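Local coordinates for protein pectate lyase/Amb allergen (Acidovorax citrulli, PDB 4HWV) that binds calcium and probably cleaves pectate as a secreted polysaccharide lyase, at residues Pro164-Leu170 with Val192-Arg198; Arg43-Ala48 with Pro78-Arg84; Ile18-Gly22 with Thr34-Gly38; Gly375-Ala379 with Ala453-Ser457. All blocks are in the same frame, centred on the assembly; numbering follows the deposited sequence.

How the contacts relate
The four contacts illustrate how one right-handed parallel beta-helix is wound and then clad. Contacts 1 and 2 are joins between successive coils: strands 79-83 and 167-171 are neighbours in one sheet, so the two contacts continue each other through backbone hydrogen bonds, with contact 1 buried and contact 2 only partly so at the first coils. Contact 3 lies at the surface, where two loops settle on the outside of those strands; side-chain amide and water chemistry replaces strand pairing, and Ser-168 of contact 1 meets Ser-20 of contact 3. Contact 4, about 26 Å from contact 1 between centres, is a buried contact of a loop with a strand of that sheet, dominated by aromatic and proline rings.

Contact 1 of 4, residues Pro164-Leu170 with Val192-Arg198; sequences PDNTSLL and VANIVIR
Two parallel strands, 167-170 and 192-198, run 4.7 Å apart with only 2° between their directions, and the segments bury 588 Å² on each other. The register pairs Thr-167 with Ile-195, Ser-168 with Val-196, Leu-169 with Ile-197 and Leu-170 with Arg-198, at CA-CA distances of 4.6 to 5.0 Å. Backbone hydrogen bonds zigzag between the strands: Thr-167 N to Asn-194 O (3.2 Å), Val-196 N to Thr-167 O (2.9 Å), Leu-169 N to Val-196 O (2.9 Å) and Arg-198 N to Leu-169 O (2.9 Å).

At the entry, Asn-166 (m, phi/psi 59/49) and Asn-194 (t, 78/74) both have positive phi. Asn-166 N reaches Ala-193 O at 3.1 Å, Asn-194 ND2 gives a side-chain bond to Asn-166 OD1 at 2.9 Å, and Ala-193 N donates to Asp-165 OD2 at 3.0 Å. Asn-194 OD1 accepts from Thr-34 N and Gly-35 N.

Apolar contact divides by face. Leu-169 (m,t) sets CD1 4.2 Å from Ile-197 CG1, on the face that Leu-183 and Leu-185 of strand 182-185 cover; Leu-170 CD2 lies 4.3 Å from Val-196 CG1 on the other, where Arg-198 leads away to Asp-19 O and Asp-240. Such parallel stacking of strands from successive coils, alternate side chains pointing into the interior, is the coil-on-coil join of the pectate lyase right-handed parallel beta-helix.

Contact 2 of 4, residues Arg43-Ala48 with Pro78-Arg84; sequences RTYTVA and PKVIRIR
Val-47 (m) is the apolar centre: its CG2 lies 3.6 Å from Ile-81 CG2 and 3.7 Å from Ile-83 CD1. On the same face Tyr-45 (chi1 -48°, chi2 -96°) brings CD2 to 4.0 Å from Ile-81 CG1 and its ring edge, at CE2, to 4.3 Å from Lys-79 CB. Around these side chains strands 44-47 and 79-83 pair in parallel, 4.7 Å apart and crossing at -20°, in the register Thr-44/Val-80, Tyr-45/Ile-81, Thr-46/Arg-82, Val-47/Ile-83. Each N donates: Val-80 N to Arg-43 O, Val-47 N to Arg-82 O and Arg-84 N to Val-47 O at 2.9 Å, Tyr-45 N to Val-80 O and Arg-82 N to Tyr-45 O at 2.8 Å. Thr-44, Val-80, Thr-46 and Arg-82 line the other face; Thr-44 OG1 bonds Ala-40 O, Arg-82 NH1 bonds Ile-18 O, and Arg-43 reaches a salt bridge with Asp-75. Helix 50-57 covers the Tyr-45, Val-47 and Ile-81 face, consistent with the N-terminal cap of a pectate lyase, and strand 167-171 extends the sheet beyond 79-83.

Contact 3 of 4, residues Ile18-Gly22 with Thr34-Gly38; sequences IDSLG and TGGQG
Gln-37, which gives up the largest share of the 239 Å² buried here, inserts its side chain toward the 18-22 loop in a t,p conformation (chi1 -171°, chi2 77°, chi3 10°). The amide oxygen OE1 accepts the one direct hydrogen bond between the loops, from Ser-20 N at 2.9 Å, and also accepts a hydrogen bond from water 2, 2.7 Å away. That water lies 2.7 Å from Ser-20 OG, so OE1 meets the serine backbone directly and its hydroxyl through water. The other end of the amide works through water 1, which accepts from Gln-37 NE2 (3.3 Å) and donates to Asp-19 OD2 (2.8 Å), an oxygen that also accepts from Met-1 N.

A type II' beta turn, Thr-34 to Gln-37, presents the glutamine: Gln-37 N returns to Thr-34 O at 3.0 Å, and Gly-35 takes the second position with phi/psi 57/-129, a conformation well suited to glycine. Both loops precede strand 44-47 and lie on the outside of the beta-helix, where Ser-168 OG meets Ser-20 OG and Gly-36 N, and Asn-194 OD1 holds Thr-34 N and Gly-35 N.

Neither segment is regular; Ser-20 (m, phi/psi -116/9) has its CA 5.7 Å from Gln-37 CA and presses its CB to 3.4 Å from Thr-34 O. Leu-21 (m,t) lies alongside the turn, with CD1 3.7 Å from Gln-37 NE2 and CD2 4.2 Å from Thr-34 CG2.

Contact 4 of 4, residues Gly375-Ala379 with Ala453-Ser457; sequences GKVHA and AWKPS
On the outside of the right-handed parallel beta-helix, loop 453-457 packs against strand 376-379 chiefly through rings, with two bridging waters; the nearest CA atoms, those of His-378 and Lys-455, are 7.4 Å apart, and 238 Å² is buried. Trp-454 and Lys-455 are extended (phi/psi -143/159 and -142/138) before Pro-456 begins a 3-10 turn.

Lys-376 (m,t,t,p) comes first: its CB packs 3.5 Å from Trp-454 NE1, while the chain beyond leads away to the carbonyl of Glu-419. Val-377 turns its side chain away from the loop, against Leu-348 and Phe-424 of the neighbouring coils, but its backbone stays in touch through water 3, which donates to Val-377 O (2.9 Å) and accepts a weak bond from Trp-454 NE1 (3.2 Å).

His-378 (chi1 -165°, t; chi2 93°) points toward the loop and meets the most of it. Its ring edge faces the six-membered ring of Trp-454 (chi1 79°, p; chi2 -69°) in a T-shaped pair, centroids 5.9 Å apart and planes at 64°, with His-378 CB 3.8 Å from Trp-454 CZ2. Tyr-425 and His-347 of the adjoining strands also meet this imidazole. Water 4 lies 2.8 Å from His-378 ND1 and donates to Trp-454 O at 2.8 Å. Over one face of the imidazole, Pro-456 CD makes a CH-pi contact 3.5 Å from the His-378 ring centroid, 9° off its normal.

Contact 1 of 4, residues Pro164-Leu170 with Val192-Arg198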
loop_
_atom_site.group_PDB
_atom_site.type_symbol
_atom_site.label_atom_id
_atom_site.label_comp_id
_atom_site.label_asym_id
_atom_site.label_seq_id
_atom_site.Cartn_x
_atom_site.Cartn_y
_atom_site.Cartn_z
ATOM N N PRO A 164 -29.267 6.152 -1.403
ATOM C CA PRO A 164 -30.655 6.247 -1.880
ATOM C C PRO A 164 -30.785 6.991 -3.213
ATOM O O PRO A 164 -29.801 7.455 -3.787
ATOM C CB PRO A 164 -31.328 7.059 -0.766
ATOM C CG PRO A 164 -30.243 8.048 -0.378
ATOM C CD PRO A 164 -28.946 7.233 -0.447
ATOM N N ASP A 165 -32.019 7.108 -3.696
ATOM C CA ASP A 165 -32.322 7.782 -4.957
ATOM C C ASP A 165 -31.809 9.206 -4.989
ATOM O O ASP A 165 -31.721 9.886 -3.960
ATOM C CB ASP A 165 -33.836 7.869 -5.171
ATOM C CG ASP A 165 -34.514 6.517 -5.070
ATOM O OD1 ASP A 165 -34.577 5.966 -3.949
ATOM O OD2 ASP A 165 -34.983 6.004 -6.105
ATOM N N ASN A 166 -31.523 9.670 -6.201
ATOM C CA ASN A 166 -31.302 11.091 -6.438
ATOM C C ASN A 166 -30.155 11.635 -5.602
ATOM O O ASN A 166 -30.264 12.668 -4.951
ATOM C CB ASN A 166 -32.588 11.894 -6.210
ATOM C CG ASN A 166 -33.746 11.382 -7.034
ATOM O OD1 ASN A 166 -33.624 11.198 -8.239
ATOM N ND2 ASN A 166 -34.879 11.151 -6.382
ATOM N N THR A 167 -29.034 10.924 -5.650
ATOM C CA THR A 167 -27.884 11.272 -4.840
ATOM C C THR A 167 -26.678 11.550 -5.700
ATOM O O THR A 167 -26.346 10.750 -6.585
ATOM C CB THR A 167 -27.537 10.111 -3.887
ATOM O OG1 THR A 167 -28.661 9.858 -3.038
ATOM C CG2 THR A 167 -26.317 10.446 -3.017
ATOM N N SER A 168 -26.011 12.665 -5.422
ATOM C CA SER A 168 -24.670 12.916 -5.940
ATOM C C SER A 168 -23.640 12.867 -4.825
ATOM O O SER A 168 -23.824 13.511 -3.785
ATOM C CB SER A 168 -24.596 14.286 -6.611
ATOM O OG SER A 168 -25.404 14.285 -7.777
ATOM N N LEU A 169 -22.578 12.088 -5.044
ATOM C CA LEU A 169 -21.408 12.075 -4.174
ATOM C C LEU A 169 -20.286 12.695 -4.983
ATOM O O LEU A 169 -19.882 12.134 -6.016
ATOM C CB LEU A 169 -21.027 10.650 -3.766
ATOM C CG LEU A 169 -22.088 9.893 -2.974
ATOM C CD1 LEU A 169 -21.702 8.435 -2.805
ATOM C CD2 LEU A 169 -22.286 10.502 -1.616
ATOM N N LEU A 170 -19.788 13.852 -4.530
ATOM C CA LEU A 170 -18.864 14.646 -5.334
ATOM C C LEU A 170 -17.640 14.970 -4.492
ATOM O O LEU A 170 -17.740 15.667 -3.490
ATOM C CB LEU A 170 -19.539 15.947 -5.820
ATOM C CG LEU A 170 -20.806 15.761 -6.672
ATOM C CD1 LEU A 170 -21.437 17.113 -6.973
ATOM C CD2 LEU A 170 -20.576 14.990 -7.985
ATOM N N VAL A 192 -33.414 1.766 -5.993
ATOM C CA VAL A 192 -33.217 3.193 -6.158
ATOM C C VAL A 192 -32.914 3.530 -7.612
ATOM O O VAL A 192 -32.609 2.657 -8.424
ATOM C CB VAL A 192 -32.029 3.706 -5.290
ATOM C CG1 VAL A 192 -32.284 3.397 -3.810
ATOM C CG2 VAL A 192 -30.706 3.095 -5.768
ATOM N N ALA A 193 -32.955 4.812 -7.928
ATOM C CA ALA A 193 -32.539 5.280 -9.238
ATOM C C ALA A 193 -31.828 6.607 -9.101
ATOM O O ALA A 193 -32.053 7.351 -8.140
ATOM C CB ALA A 193 -33.744 5.450 -10.164
ATOM N N ASN A 194 -30.987 6.903 -10.091
ATOM C CA ASN A 194 -30.505 8.260 -10.356
ATOM C C ASN A 194 -29.387 8.700 -9.398
ATOM O O ASN A 194 -29.599 9.514 -8.489
ATOM C CB ASN A 194 -31.658 9.258 -10.380
ATOM C CG ASN A 194 -31.226 10.576 -10.948
ATOM O OD1 ASN A 194 -30.346 10.614 -11.826
ATOM N ND2 ASN A 194 -31.836 11.672 -10.475
ATOM N N ILE A 195 -28.189 8.154 -9.612
ATOM C CA ILE A 195 -27.052 8.369 -8.713
ATOM C C ILE A 195 -25.832 8.777 -9.530
ATOM O O ILE A 195 -25.563 8.188 -10.588
ATOM C CB ILE A 195 -26.759 7.094 -7.890
ATOM C CG1 ILE A 195 -27.888 6.849 -6.878
ATOM C CG2 ILE A 195 -25.402 7.198 -7.185
ATOM C CD1 ILE A 195 -27.885 5.440 -6.269
ATOM N N VAL A 196 -25.126 9.817 -9.059
ATOM C CA VAL A 196 -23.914 10.307 -9.704
ATOM C C VAL A 196 -22.787 10.283 -8.669
ATOM O O VAL A 196 -22.967 10.739 -7.531
ATOM C CB VAL A 196 -24.118 11.741 -10.229
ATOM C CG1 VAL A 196 -22.766 12.368 -10.634
ATOM C CG2 VAL A 196 -25.126 11.753 -11.379
ATOM N N ILE A 197 -21.627 9.745 -9.066
ATOM C CA ILE A 197 -20.478 9.655 -8.168
ATOM C C ILE A 197 -19.262 10.156 -8.938
ATOM O O ILE A 197 -18.933 9.589 -9.983
ATOM C CB ILE A 197 -20.249 8.178 -7.688
ATOM C CG1 ILE A 197 -21.486 7.675 -6.919
ATOM C CG2 ILE A 197 -18.995 8.063 -6.843
ATOM C CD1 ILE A 197 -21.459 6.200 -6.591
ATOM N N ARG A 198 -18.620 11.232 -8.464
ATOM C CA ARG A 198 -17.497 11.837 -9.194
ATOM C C ARG A 198 -16.394 12.332 -8.271
ATOM O O ARG A 198 -16.643 12.759 -7.151
ATOM C CB ARG A 198 -17.943 13.055 -10.022
ATOM C CG ARG A 198 -19.169 12.805 -10.871
ATOM C CD ARG A 198 -19.537 14.050 -11.645
ATOM N NE ARG A 198 -18.677 14.262 -12.810
ATOM C CZ ARG A 198 -18.720 15.352 -13.562
ATOM N NH1 ARG A 198 -19.488 16.383 -13.208
ATOM N NH2 ARG A 198 -17.976 15.417 -14.656
#

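Contact 2 of 4, residues Arg43-Ala48 with Pro78-Arg84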
loop_
_atom_site.group_PDB
_atom_site.type_symbol
_atom_site.label_atom_id
_atom_site.label_comp_id
_atom_site.label_asym_id
_atom_site.label_seq_id
_atom_site.Cartn_x
_atom_site.Cartn_y
_atom_site.Cartn_z
ATOM N N ARG A 43 -30.478 19.949 1.509
ATOM C CA ARG A 43 -29.957 18.643 1.150
ATOM C C ARG A 43 -28.648 18.768 0.374
ATOM O O ARG A 43 -28.318 17.927 -0.456
ATOM C CB ARG A 43 -30.999 17.852 0.380
ATOM C CG ARG A 43 -32.149 17.423 1.292
ATOM C CD ARG A 43 -33.142 16.527 0.592
ATOM N NE ARG A 43 -33.890 15.759 1.580
ATOM C CZ ARG A 43 -34.871 16.242 2.335
ATOM N NH1 ARG A 43 -35.256 17.504 2.213
ATOM N NH2 ARG A 43 -35.462 15.452 3.222
ATOM N N THR A 44 -27.885 19.807 0.694
ATOM C CA THR A 44 -26.531 19.996 0.177
ATOM C C THR A 44 -25.594 19.984 1.372
ATOM O O THR A 44 -25.733 20.776 2.301
ATOM C CB THR A 44 -26.434 21.303 -0.620
ATOM O OG1 THR A 44 -27.364 21.245 -1.705
ATOM C CG2 THR A 44 -25.031 21.525 -1.166
ATOM N N TYR A 45 -24.662 19.038 1.368
ATOM C CA TYR A 45 -23.845 18.774 2.549
ATOM C C TYR A 45 -22.369 18.643 2.198
ATOM O O TYR A 45 -22.013 18.212 1.089
ATOM C CB TYR A 45 -24.239 17.434 3.166
ATOM C CG TYR A 45 -25.715 17.160 3.378
ATOM C CD1 TYR A 45 -26.317 17.398 4.603
ATOM C CD2 TYR A 45 -26.496 16.590 2.367
ATOM C CE1 TYR A 45 -27.660 17.091 4.818
ATOM C CE2 TYR A 45 -27.829 16.269 2.569
ATOM C CZ TYR A 45 -28.396 16.529 3.799
ATOM O OH TYR A 45 -29.703 16.189 4.011
ATOM N N THR A 46 -21.508 18.984 3.149
ATOM C CA THR A 46 -20.081 18.670 3.053
ATOM C C THR A 46 -19.768 17.732 4.219
ATOM O O THR A 46 -20.039 18.066 5.374
ATOM C CB THR A 46 -19.211 19.925 3.131
ATOM O OG1 THR A 46 -19.593 20.815 2.091
ATOM C CG2 THR A 46 -17.731 19.574 2.981
ATOM N N VAL A 47 -19.229 16.548 3.908
ATOM C CA VAL A 47 -19.013 15.520 4.919
ATOM C C VAL A 47 -17.553 15.060 4.958
ATOM O O VAL A 47 -16.868 15.020 3.933
ATOM C CB VAL A 47 -19.954 14.304 4.661
ATOM C CG1 VAL A 47 -21.410 14.769 4.662
ATOM C CG2 VAL A 47 -19.639 13.593 3.359
ATOM N N ALA A 48 -17.098 14.703 6.156
ATOM C CA ALA A 48 -15.681 14.427 6.393
ATOM C C ALA A 48 -15.452 13.148 7.207
ATOM O O ALA A 48 -14.310 12.810 7.535
ATOM C CB ALA A 48 -15.002 15.626 7.082
ATOM N N PRO A 78 -33.633 14.664 -3.848
ATOM C CA PRO A 78 -32.345 15.061 -4.437
ATOM C C PRO A 78 -31.392 15.656 -3.401
ATOM O O PRO A 78 -31.770 16.494 -2.573
ATOM C CB PRO A 78 -32.754 16.112 -5.471
ATOM C CG PRO A 78 -34.172 15.660 -5.899
ATOM C CD PRO A 78 -34.790 15.180 -4.609
ATOM N N LYS A 79 -30.149 15.195 -3.434
ATOM C CA LYS A 79 -29.140 15.643 -2.483
ATOM C C LYS A 79 -27.777 15.680 -3.149
ATOM O O LYS A 79 -27.452 14.869 -4.026
ATOM C CB LYS A 79 -29.095 14.731 -1.245
ATOM C CG LYS A 79 -28.535 13.331 -1.543
ATOM C CD LYS A 79 -28.838 12.299 -0.469
ATOM C CE LYS A 79 -30.309 11.910 -0.427
ATOM N NZ LYS A 79 -30.804 11.396 -1.761
ATOM N N VAL A 80 -26.960 16.623 -2.694
ATOM C CA VAL A 80 -25.589 16.762 -3.142
ATOM C C VAL A 80 -24.704 16.663 -1.924
ATOM O O VAL A 80 -24.833 17.442 -0.976
ATOM C CB VAL A 80 -25.375 18.102 -3.873
ATOM C CG1 VAL A 80 -23.895 18.332 -4.153
ATOM C CG2 VAL A 80 -26.197 18.114 -5.161
ATOM N N ILE A 81 -23.811 15.671 -1.946
ATOM C CA ILE A 81 -22.957 15.370 -0.806
ATOM C C ILE A 81 -21.511 15.493 -1.283
ATOM O O ILE A 81 -21.046 14.704 -2.117
ATOM C CB ILE A 81 -23.234 13.946 -0.260
ATOM C CG1 ILE A 81 -24.698 13.817 0.183
ATOM C CG2 ILE A 81 -22.279 13.629 0.878
ATOM C CD1 ILE A 81 -25.139 12.387 0.427
ATOM N N ARG A 82 -20.809 16.495 -0.756
ATOM C CA ARG A 82 -19.426 16.738 -1.137
ATOM C C ARG A 82 -18.501 16.116 -0.104
ATOM O O ARG A 82 -18.734 16.243 1.097
ATOM C CB ARG A 82 -19.157 18.234 -1.303
ATOM C CG ARG A 82 -20.024 18.837 -2.394
ATOM C CD ARG A 82 -19.584 20.223 -2.837
ATOM N NE ARG A 82 -20.542 20.752 -3.804
ATOM C CZ ARG A 82 -20.459 20.591 -5.124
ATOM N NH1 ARG A 82 -19.455 19.919 -5.685
ATOM N NH2 ARG A 82 -21.413 21.107 -5.886
ATOM N N ILE A 83 -17.475 15.412 -0.584
ATOM C CA ILE A 83 -16.557 14.705 0.302
ATOM C C ILE A 83 -15.322 15.570 0.557
ATOM O O ILE A 83 -14.569 15.880 -0.371
ATOM C CB ILE A 83 -16.089 13.366 -0.318
ATOM C CG1 ILE A 83 -17.292 12.548 -0.823
ATOM C CG2 ILE A 83 -15.165 12.611 0.666
ATOM C CD1 ILE A 83 -18.309 12.205 0.237
ATOM N N ARG A 84 -15.138 15.975 1.811
ATOM C CA ARG A 84 -13.975 16.751 2.220
ATOM C C ARG A 84 -12.945 15.843 2.858
ATOM O O ARG A 84 -13.151 15.338 3.961
ATOM C CB ARG A 84 -14.345 17.879 3.197
ATOM C CG ARG A 84 -13.165 18.807 3.477
ATOM C CD ARG A 84 -13.410 19.891 4.529
ATOM N NE ARG A 84 -14.478 20.831 4.216
ATOM C CZ ARG A 84 -14.382 21.804 3.316
ATOM N NH1 ARG A 84 -13.279 21.935 2.585
ATOM N NH2 ARG A 84 -15.397 22.634 3.130
#

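Contact 3 of 4, residues Ile18-Gly22 with Thr34-Gly38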
loop_
_atom_site.group_PDB
_atom_site.type_symbol
_atom_site.label_atom_id
_atom_site.label_comp_id
_atom_site.label_asym_id
_atom_site.label_seq_id
_atom_site.Cartn_x
_atom_site.Cartn_y
_atom_site.Cartn_z
ATOM N N ILE A 18 -17.869 21.432 -8.623
ATOM C CA ILE A 18 -18.355 20.607 -9.726
ATOM C C ILE A 18 -19.824 20.195 -9.526
ATOM O O ILE A 18 -20.293 20.040 -8.396
ATOM C CB ILE A 18 -17.469 19.342 -9.929
ATOM C CG1 ILE A 18 -17.688 18.719 -11.305
ATOM C CG2 ILE A 18 -17.687 18.310 -8.815
ATOM C CD1 ILE A 18 -17.146 19.544 -12.457
ATOM N N ASP A 19 -20.544 20.030 -10.627
ATOM C CA ASP A 19 -21.923 19.567 -10.555
ATOM C C ASP A 19 -22.066 18.128 -11.028
ATOM O O ASP A 19 -21.086 17.389 -11.055
ATOM C CB ASP A 19 -22.862 20.522 -11.303
ATOM C CG ASP A 19 -22.570 20.605 -12.794
ATOM O OD1 ASP A 19 -21.782 19.806 -13.319
ATOM O OD2 ASP A 19 -23.161 21.460 -13.444
ATOM N N SER A 20 -23.288 17.735 -11.385
ATOM C CA SER A 20 -23.602 16.334 -11.601
ATOM C C SER A 20 -24.000 16.029 -13.028
ATOM O O SER A 20 -24.440 14.913 -13.301
ATOM C CB SER A 20 -24.708 15.874 -10.651
ATOM O OG SER A 20 -24.314 16.077 -9.291
ATOM N N LEU A 21 -23.834 16.996 -13.929
ATOM C CA LEU A 21 -24.240 16.823 -15.320
ATOM C C LEU A 21 -23.114 16.275 -16.184
ATOM O O LEU A 21 -21.924 16.503 -15.908
ATOM C CB LEU A 21 -24.700 18.152 -15.894
ATOM C CG LEU A 21 -25.901 18.676 -15.130
ATOM C CD1 LEU A 21 -26.292 20.033 -15.682
ATOM C CD2 LEU A 21 -27.060 17.706 -15.222
ATOM N N GLY A 22 -23.504 15.535 -17.219
ATOM C CA GLY A 22 -22.557 15.036 -18.194
ATOM C C GLY A 22 -22.667 13.558 -18.496
ATOM O O GLY A 22 -21.906 13.047 -19.317
ATOM N N THR A 34 -29.084 12.375 -13.436
ATOM C CA THR A 34 -28.688 13.687 -12.911
ATOM C C THR A 34 -28.276 13.640 -11.429
ATOM O O THR A 34 -27.852 14.659 -10.876
ATOM C CB THR A 34 -29.839 14.702 -13.017
ATOM O OG1 THR A 34 -30.970 14.182 -12.311
ATOM C CG2 THR A 34 -30.198 14.983 -14.484
ATOM N N GLY A 35 -28.425 12.486 -10.771
ATOM C CA GLY A 35 -28.102 12.404 -9.357
ATOM C C GLY A 35 -28.906 13.414 -8.559
ATOM O O GLY A 35 -30.125 13.498 -8.698
ATOM N N GLY A 36 -28.216 14.190 -7.733
ATOM C CA GLY A 36 -28.862 15.208 -6.927
ATOM C C GLY A 36 -28.844 16.601 -7.529
ATOM O O GLY A 36 -29.079 17.578 -6.798
ATOM N N GLN A 37 -28.588 16.720 -8.839
ATOM C CA GLN A 37 -28.591 18.042 -9.464
ATOM C C GLN A 37 -29.870 18.801 -9.103
ATOM O O GLN A 37 -30.971 18.249 -9.196
ATOM C CB GLN A 37 -28.497 17.896 -10.979
ATOM C CG GLN A 37 -28.273 19.218 -11.745
ATOM C CD GLN A 37 -26.839 19.732 -11.683
ATOM O OE1 GLN A 37 -25.917 19.054 -11.232
ATOM N NE2 GLN A 37 -26.651 20.959 -12.126
ATOM N N GLY A 38 -29.724 20.060 -8.703
ATOM C CA GLY A 38 -30.875 20.872 -8.328
ATOM C C GLY A 38 -31.357 20.686 -6.894
ATOM O O GLY A 38 -32.379 21.259 -6.493
HETATM O O HOH W 1 -24.391 23.271 -11.767
HETATM O O HOH W 2 -24.972 18.593 -8.696
#

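Contact 4 of 4, residues Gly375-Ala379 with Ala453-Ser457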
loop_
_atom_site.group_PDB
_atom_site.type_symbol
_atom_site.label_atom_id
_atom_site.label_comp_id
_atom_site.label_asym_id
_atom_site.label_seq_id
_atom_site.Cartn_x
_atom_site.Cartn_y
_atom_site.Cartn_z
ATOM N N GLY A 375 -24.128 -12.683 -22.376
ATOM C CA GLY A 375 -23.611 -11.333 -22.479
ATOM C C GLY A 375 -23.650 -10.856 -23.921
ATOM O O GLY A 375 -23.627 -11.647 -24.863
ATOM N N LYS A 376 -23.693 -9.544 -24.093
ATOM C CA LYS A 376 -23.702 -8.954 -25.426
ATOM C C LYS A 376 -22.720 -7.791 -25.398
ATOM O O LYS A 376 -23.047 -6.674 -24.975
ATOM C CB LYS A 376 -25.123 -8.543 -25.821
ATOM C CG LYS A 376 -26.079 -9.750 -25.863
ATOM C CD LYS A 376 -27.515 -9.385 -26.140
ATOM C CE LYS A 376 -28.398 -10.611 -25.898
ATOM N NZ LYS A 376 -28.340 -11.041 -24.459
ATOM N N VAL A 377 -21.493 -8.092 -25.797
ATOM C CA VAL A 377 -20.362 -7.188 -25.617
ATOM C C VAL A 377 -20.043 -6.472 -26.917
ATOM O O VAL A 377 -19.983 -7.087 -27.988
ATOM C CB VAL A 377 -19.122 -7.964 -25.107
ATOM C CG1 VAL A 377 -17.917 -7.055 -25.025
ATOM C CG2 VAL A 377 -19.426 -8.612 -23.760
ATOM N N HIS A 378 -19.860 -5.156 -26.827
ATOM C CA HIS A 378 -19.552 -4.341 -28.005
ATOM C C HIS A 378 -18.326 -3.502 -27.640
ATOM O O HIS A 378 -18.419 -2.615 -26.784
ATOM C CB HIS A 378 -20.748 -3.431 -28.327
ATOM C CG HIS A 378 -20.708 -2.819 -29.692
ATOM N ND1 HIS A 378 -21.324 -3.403 -30.775
ATOM C CD2 HIS A 378 -20.157 -1.661 -30.143
ATOM C CE1 HIS A 378 -21.133 -2.646 -31.842
ATOM N NE2 HIS A 378 -20.442 -1.578 -31.484
ATOM N N ALA A 379 -17.192 -3.784 -28.278
ATOM C CA ALA A 379 -15.914 -3.167 -27.899
ATOM C C ALA A 379 -15.360 -2.356 -29.058
ATOM O O ALA A 379 -15.159 -2.894 -30.138
ATOM C CB ALA A 379 -14.908 -4.248 -27.507
ATOM N N ALA A 453 -26.506 -8.612 -32.465
ATOM C CA ALA A 453 -27.802 -8.141 -32.945
ATOM C C ALA A 453 -28.235 -6.895 -32.189
ATOM O O ALA A 453 -29.430 -6.605 -32.094
ATOM C CB ALA A 453 -28.855 -9.241 -32.821
ATOM N N TRP A 454 -27.265 -6.157 -31.647
ATOM C CA TRP A 454 -27.531 -4.815 -31.130
ATOM C C TRP A 454 -26.359 -3.915 -31.426
ATOM O O TRP A 454 -25.248 -4.373 -31.663
ATOM C CB TRP A 454 -27.783 -4.823 -29.616
ATOM C CG TRP A 454 -26.527 -4.906 -28.789
ATOM C CD1 TRP A 454 -25.694 -5.984 -28.693
ATOM C CD2 TRP A 454 -25.971 -3.892 -27.923
ATOM N NE1 TRP A 454 -24.666 -5.714 -27.820
ATOM C CE2 TRP A 454 -24.799 -4.436 -27.345
ATOM C CE3 TRP A 454 -26.355 -2.587 -27.574
ATOM C CZ2 TRP A 454 -24.008 -3.726 -26.436
ATOM C CZ3 TRP A 454 -25.565 -1.872 -26.673
ATOM C CH2 TRP A 454 -24.403 -2.452 -26.108
ATOM N N LYS A 455 -26.607 -2.617 -31.410
ATOM C CA LYS A 455 -25.504 -1.676 -31.412
ATOM C C LYS A 455 -25.818 -0.498 -30.518
ATOM O O LYS A 455 -26.941 0.012 -30.501
ATOM C CB LYS A 455 -25.145 -1.217 -32.815
ATOM C CG LYS A 455 -26.263 -0.517 -33.541
ATOM C CD LYS A 455 -25.952 -0.408 -35.051
ATOM C CE LYS A 455 -25.430 -1.716 -35.597
ATOM N NZ LYS A 455 -25.675 -1.879 -37.062
ATOM N N PRO A 456 -24.820 -0.075 -29.740
ATOM C CA PRO A 456 -25.067 1.007 -28.779
ATOM C C PRO A 456 -25.490 2.323 -29.422
ATOM O O PRO A 456 -26.211 3.062 -28.768
ATOM C CB PRO A 456 -23.745 1.138 -28.020
ATOM C CG PRO A 456 -22.732 0.354 -28.797
ATOM C CD PRO A 456 -23.481 -0.681 -29.587
ATOM N N SER A 457 -25.096 2.601 -30.668
ATOM C CA SER A 457 -25.489 3.861 -31.304
ATOM C C SER A 457 -27.009 3.970 -31.512
ATOM O O SER A 457 -27.522 5.063 -31.758
ATOM C CB SER A 457 -24.741 4.064 -32.627
ATOM O OG SER A 457 -25.037 3.000 -33.517
HETATM O O HOH W 3 -22.584 -7.779 -28.998
HETATM O O HOH W 4 -22.935 -5.699 -30.825
#